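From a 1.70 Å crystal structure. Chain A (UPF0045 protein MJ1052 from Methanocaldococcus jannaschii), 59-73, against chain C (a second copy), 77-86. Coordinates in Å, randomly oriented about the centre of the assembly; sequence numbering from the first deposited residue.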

# COMPACT_ATOMS: atom_id res chain seq x y z
N ALA A 59 -11.93 13.87 3.28
CA ALA A 59 -11.31 14.29 2.03
C ALA A 59 -11.01 13.06 1.18
O ALA A 59 -11.19 13.07 -0.03
CB ALA A 59 -10.01 15.06 2.31
N PHE A 60 -10.56 12.00 1.84
CA PHE A 60 -10.25 10.75 1.15
C PHE A 60 -11.51 10.21 0.49
O PHE A 60 -11.51 9.88 -0.69
CB PHE A 60 -9.71 9.73 2.15
CG PHE A 60 -9.52 8.36 1.57
CD1 PHE A 60 -8.59 8.13 0.56
CD2 PHE A 60 -10.26 7.28 2.05
CE1 PHE A 60 -8.39 6.86 0.03
CE2 PHE A 60 -10.07 5.99 1.52
CZ PHE A 60 -9.13 5.79 0.52
N LYS A 61 -12.60 10.14 1.25
CA LYS A 61 -13.84 9.63 0.70
C LYS A 61 -14.32 10.46 -0.49
O LYS A 61 -14.74 9.92 -1.51
CB LYS A 61 -14.94 9.60 1.76
CG LYS A 61 -16.23 8.98 1.27
CD LYS A 61 -17.34 9.11 2.29
CE LYS A 61 -18.64 8.52 1.76
NZ LYS A 61 -19.77 8.75 2.70
N GLU A 62 -14.25 11.78 -0.36
CA GLU A 62 -14.72 12.63 -1.45
C GLU A 62 -13.85 12.48 -2.70
O GLU A 62 -14.37 12.44 -3.81
CB GLU A 62 -14.80 14.10 -1.01
CG GLU A 62 -15.18 15.04 -2.15
CD GLU A 62 -15.53 16.45 -1.70
OE1 GLU A 62 -15.13 16.84 -0.58
OE2 GLU A 62 -16.19 17.17 -2.47
N ALA A 63 -12.54 12.40 -2.51
CA ALA A 63 -11.62 12.26 -3.63
C ALA A 63 -11.90 10.97 -4.38
O ALA A 63 -12.00 10.94 -5.60
CB ALA A 63 -10.18 12.28 -3.14
N HIS A 64 -12.02 9.88 -3.62
CA HIS A 64 -12.31 8.57 -4.20
C HIS A 64 -13.63 8.64 -4.97
O HIS A 64 -13.71 8.23 -6.13
CB HIS A 64 -12.42 7.54 -3.07
CG HIS A 64 -13.03 6.24 -3.49
ND1 HIS A 64 -12.34 5.27 -4.19
CD2 HIS A 64 -14.28 5.74 -3.31
CE1 HIS A 64 -13.12 4.24 -4.41
NE2 HIS A 64 -14.31 4.49 -3.89
N SER A 65 -14.66 9.20 -4.33
CA SER A 65 -15.98 9.30 -4.93
C SER A 65 -16.03 10.18 -6.17
O SER A 65 -16.77 9.90 -7.12
CB SER A 65 -16.98 9.82 -3.90
OG SER A 65 -16.97 9.00 -2.74
N THR A 66 -15.26 11.26 -6.17
CA THR A 66 -15.23 12.17 -7.30
C THR A 66 -14.71 11.48 -8.55
O THR A 66 -15.22 11.70 -9.65
CB THR A 66 -14.35 13.40 -6.99
OG1 THR A 66 -14.77 13.99 -5.76
CG2 THR A 66 -14.49 14.42 -8.09
N VAL A 67 -13.70 10.63 -8.39
CA VAL A 67 -13.15 9.92 -9.53
C VAL A 67 -14.10 8.80 -9.96
O VAL A 67 -14.24 8.51 -11.15
CB VAL A 67 -11.76 9.31 -9.21
CG1 VAL A 67 -11.26 8.49 -10.39
CG2 VAL A 67 -10.78 10.43 -8.89
N LEU A 68 -14.75 8.17 -8.99
CA LEU A 68 -15.69 7.09 -9.29
C LEU A 68 -16.89 7.64 -10.06
O LEU A 68 -17.58 6.89 -10.75
CB LEU A 68 -16.14 6.43 -7.98
CG LEU A 68 -17.09 5.23 -8.09
CD1 LEU A 68 -16.44 4.12 -8.91
CD2 LEU A 68 -17.41 4.73 -6.69
N ASN A 69 -17.14 8.94 -9.94
CA ASN A 69 -18.26 9.55 -10.64
C ASN A 69 -18.11 9.41 -12.15
O ASN A 69 -19.11 9.32 -12.87
CB ASN A 69 -18.36 11.04 -10.29
CG ASN A 69 -19.54 11.72 -10.96
OD1 ASN A 69 -20.69 11.51 -10.58
ND2 ASN A 69 -19.26 12.52 -11.98
N ASP A 70 -16.87 9.39 -12.63
CA ASP A 70 -16.60 9.30 -14.06
C ASP A 70 -16.15 7.95 -14.62
O ASP A 70 -16.05 7.79 -15.83
CB ASP A 70 -15.57 10.37 -14.46
CG ASP A 70 -15.94 11.75 -13.95
OD1 ASP A 70 -17.14 12.11 -14.01
OD2 ASP A 70 -15.03 12.48 -13.52
N VAL A 71 -15.85 6.99 -13.75
CA VAL A 71 -15.42 5.66 -14.20
C VAL A 71 -16.20 4.57 -13.46
O VAL A 71 -16.82 4.84 -12.43
CB VAL A 71 -13.91 5.45 -13.99
CG1 VAL A 71 -13.12 6.36 -14.91
CG2 VAL A 71 -13.54 5.71 -12.53
N ASP A 72 -16.15 3.35 -13.97
CA ASP A 72 -16.88 2.25 -13.34
C ASP A 72 -16.21 1.65 -12.11
O ASP A 72 -16.87 1.02 -11.30
CB ASP A 72 -17.12 1.11 -14.34
CG ASP A 72 -18.12 1.46 -15.42
OD1 ASP A 72 -19.07 2.23 -15.14
OD2 ASP A 72 -17.98 0.95 -16.55
N ARG A 73 -14.90 1.84 -11.97
CA ARG A 73 -14.20 1.26 -10.83
C ARG A 73 -12.99 2.08 -10.42
O ARG A 73 -12.26 2.59 -11.27
CB ARG A 73 -13.76 -0.15 -11.18
CG ARG A 73 -13.05 -0.91 -10.07
CD ARG A 73 -12.76 -2.33 -10.53
NE ARG A 73 -12.03 -3.11 -9.53
CZ ARG A 73 -11.55 -4.33 -9.75
NH1 ARG A 73 -11.72 -4.91 -10.93
NH2 ARG A 73 -10.88 -4.96 -8.79
N SER C 77 -3.07 1.39 7.06
CA SER C 77 -3.38 1.48 5.64
C SER C 77 -4.79 1.00 5.35
O SER C 77 -5.25 -0.00 5.89
CB SER C 77 -2.39 0.63 4.84
OG SER C 77 -1.05 1.02 5.08
N LEU C 78 -5.48 1.73 4.48
CA LEU C 78 -6.84 1.38 4.07
C LEU C 78 -6.89 1.47 2.55
O LEU C 78 -6.56 2.50 1.97
CB LEU C 78 -7.86 2.36 4.67
CG LEU C 78 -9.29 2.33 4.10
CD1 LEU C 78 -9.91 0.96 4.31
CD2 LEU C 78 -10.14 3.41 4.75
N LYS C 79 -7.28 0.37 1.91
CA LYS C 79 -7.39 0.36 0.46
C LYS C 79 -8.83 0.03 0.12
O LYS C 79 -9.37 -0.98 0.59
CB LYS C 79 -6.44 -0.69 -0.14
CG LYS C 79 -6.47 -0.75 -1.66
CD LYS C 79 -5.50 -1.80 -2.19
CE LYS C 79 -4.06 -1.39 -1.95
NZ LYS C 79 -3.11 -2.49 -2.33
N ILE C 80 -9.47 0.89 -0.67
CA ILE C 80 -10.86 0.71 -1.07
C ILE C 80 -10.95 0.34 -2.55
O ILE C 80 -10.31 0.96 -3.39
CB ILE C 80 -11.67 2.01 -0.85
CG1 ILE C 80 -11.66 2.39 0.63
CG2 ILE C 80 -13.10 1.84 -1.35
CD1 ILE C 80 -12.29 1.36 1.52
N ASP C 81 -11.74 -0.69 -2.86
CA ASP C 81 -11.94 -1.11 -4.24
C ASP C 81 -13.46 -1.05 -4.44
O ASP C 81 -14.19 -1.84 -3.86
CB ASP C 81 -11.45 -2.55 -4.43
CG ASP C 81 -11.42 -2.98 -5.89
OD1 ASP C 81 -12.16 -2.39 -6.71
OD2 ASP C 81 -10.67 -3.93 -6.20
N GLU C 82 -13.92 -0.10 -5.25
CA GLU C 82 -15.35 0.05 -5.48
C GLU C 82 -15.68 0.18 -6.96
O GLU C 82 -15.00 0.89 -7.70
CB GLU C 82 -15.87 1.29 -4.73
CG GLU C 82 -17.34 1.63 -5.01
CD GLU C 82 -17.85 2.82 -4.20
OE1 GLU C 82 -17.02 3.62 -3.72
OE2 GLU C 82 -19.08 2.97 -4.07
N ARG C 83 -16.73 -0.52 -7.39
CA ARG C 83 -17.16 -0.45 -8.78
C ARG C 83 -18.68 -0.31 -8.81
O ARG C 83 -19.37 -0.71 -7.87
CB ARG C 83 -16.72 -1.70 -9.56
CG ARG C 83 -17.31 -3.02 -9.09
CD ARG C 83 -16.56 -4.21 -9.70
NE ARG C 83 -16.64 -4.22 -11.16
CZ ARG C 83 -15.99 -5.10 -11.93
NH1 ARG C 83 -15.22 -6.03 -11.39
NH2 ARG C 83 -16.13 -5.05 -13.25
N LYS C 84 -19.19 0.28 -9.88
CA LYS C 84 -20.63 0.51 -10.02
C LYS C 84 -21.30 -0.41 -11.03
O LYS C 84 -22.52 -0.36 -11.21
CB LYS C 84 -20.88 1.97 -10.44
CG LYS C 84 -20.27 2.33 -11.79
CD LYS C 84 -20.53 3.79 -12.17
CE LYS C 84 -19.89 4.76 -11.18
NZ LYS C 84 -20.06 6.17 -11.63
N ASP C 85 -20.52 -1.27 -11.68
CA ASP C 85 -21.07 -2.18 -12.69
C ASP C 85 -21.34 -3.60 -12.21
O ASP C 85 -22.05 -4.36 -12.89
CB ASP C 85 -20.14 -2.21 -13.90
CG ASP C 85 -18.79 -2.82 -13.58
OD1 ASP C 85 -18.22 -2.50 -12.52
OD2 ASP C 85 -18.30 -3.63 -14.40
N LYS C 86 -20.78 -3.97 -11.07
CA LYS C 86 -20.98 -5.29 -10.49
C LYS C 86 -21.05 -5.13 -8.98
O LYS C 86 -20.63 -4.10 -8.45
CB LYS C 86 -19.84 -6.25 -10.85
CG LYS C 86 -19.75 -6.57 -12.34
CD LYS C 86 -18.67 -7.61 -12.63
CE LYS C 86 -18.48 -7.83 -14.13
NZ LYS C 86 -19.71 -8.37 -14.77

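The chain A stretch enters already helical, having begun its helix earlier in the chain, and leads on to Arg A73. The chain C stretch continues a strand that begins earlier in the chain and runs through Arg C83, followed by a loop. Helix and strand run in broadly the same direction, at 31° to each other, with axes 10.2 Å apart at closest approach, a spacing that leaves room for a layer of side chains. The backbones draw together beyond the helix: the CA atoms of His A64 and Ile C80 are 8.6 Å apart, those of Arg A73 and Arg C83 only 4.0 Å. These two arginines form an antiparallel, non-hydrogen-bonded β-bridge. Next to it, Lys C84 N donates a hydrogen bond to Asp A72 O (2.8 Å), and the same oxygen lies 2.9 Å from Arg C83 CA in a CA-H...O contact. A second such contact joins Arg A73 CA to Glu C82 O (3.3 Å).

Along the helix, Phe A60, His A64 and Leu A68, spaced four residues apart, all point toward the strand with chi1 in the t well. Phe A60 supplies the apolar end: its CE2 lies 4.1 Å from Leu C78 CD2 and 4.0 Å from Ile C80 CG1, the latter at the ring edge. One turn on, the contact becomes polar. His A64 NE2 donates a hydrogen bond to Glu C82 OE1 (2.9 Å), with the acceptor near the plane of the imidazole, as an in-plane N-H requires. Because His A64 ND1 is also hydrogen-bonded, elsewhere in the structure, both ring nitrogens are satisfied despite burial. Leu A68 CD2 lies unusually close to Glu C82 CD, 3.2 Å, so the extended glutamate meets both an imidazole and an aliphatic group.

At the more exposed margin, Lys C84 reaches back to the helix, its NZ donating a hydrogen bond to Leu A68 O (2.7 Å). Its aliphatic portion also contributes, with CG 3.6 Å from Asp A72 OD1 and CE 3.3 Å from Val A71 O.

Arg A73, buried and fully extended, makes a two-pronged salt bridge with Asp C81: NE bonds to OD1 (2.9 Å) and NH2 to OD2 (2.8 Å), the carboxylate lying at the guanidinium edge. Arg A73 and Arg C83 project from the same face of the sheet, bringing their NH1 atoms within 3.7 Å. Each positive charge has its own carboxylate partner, for Arg C83 NE is paired with Asp C85 OD1 at 2.7 Å. The contact buries 706 Å², both sides summed.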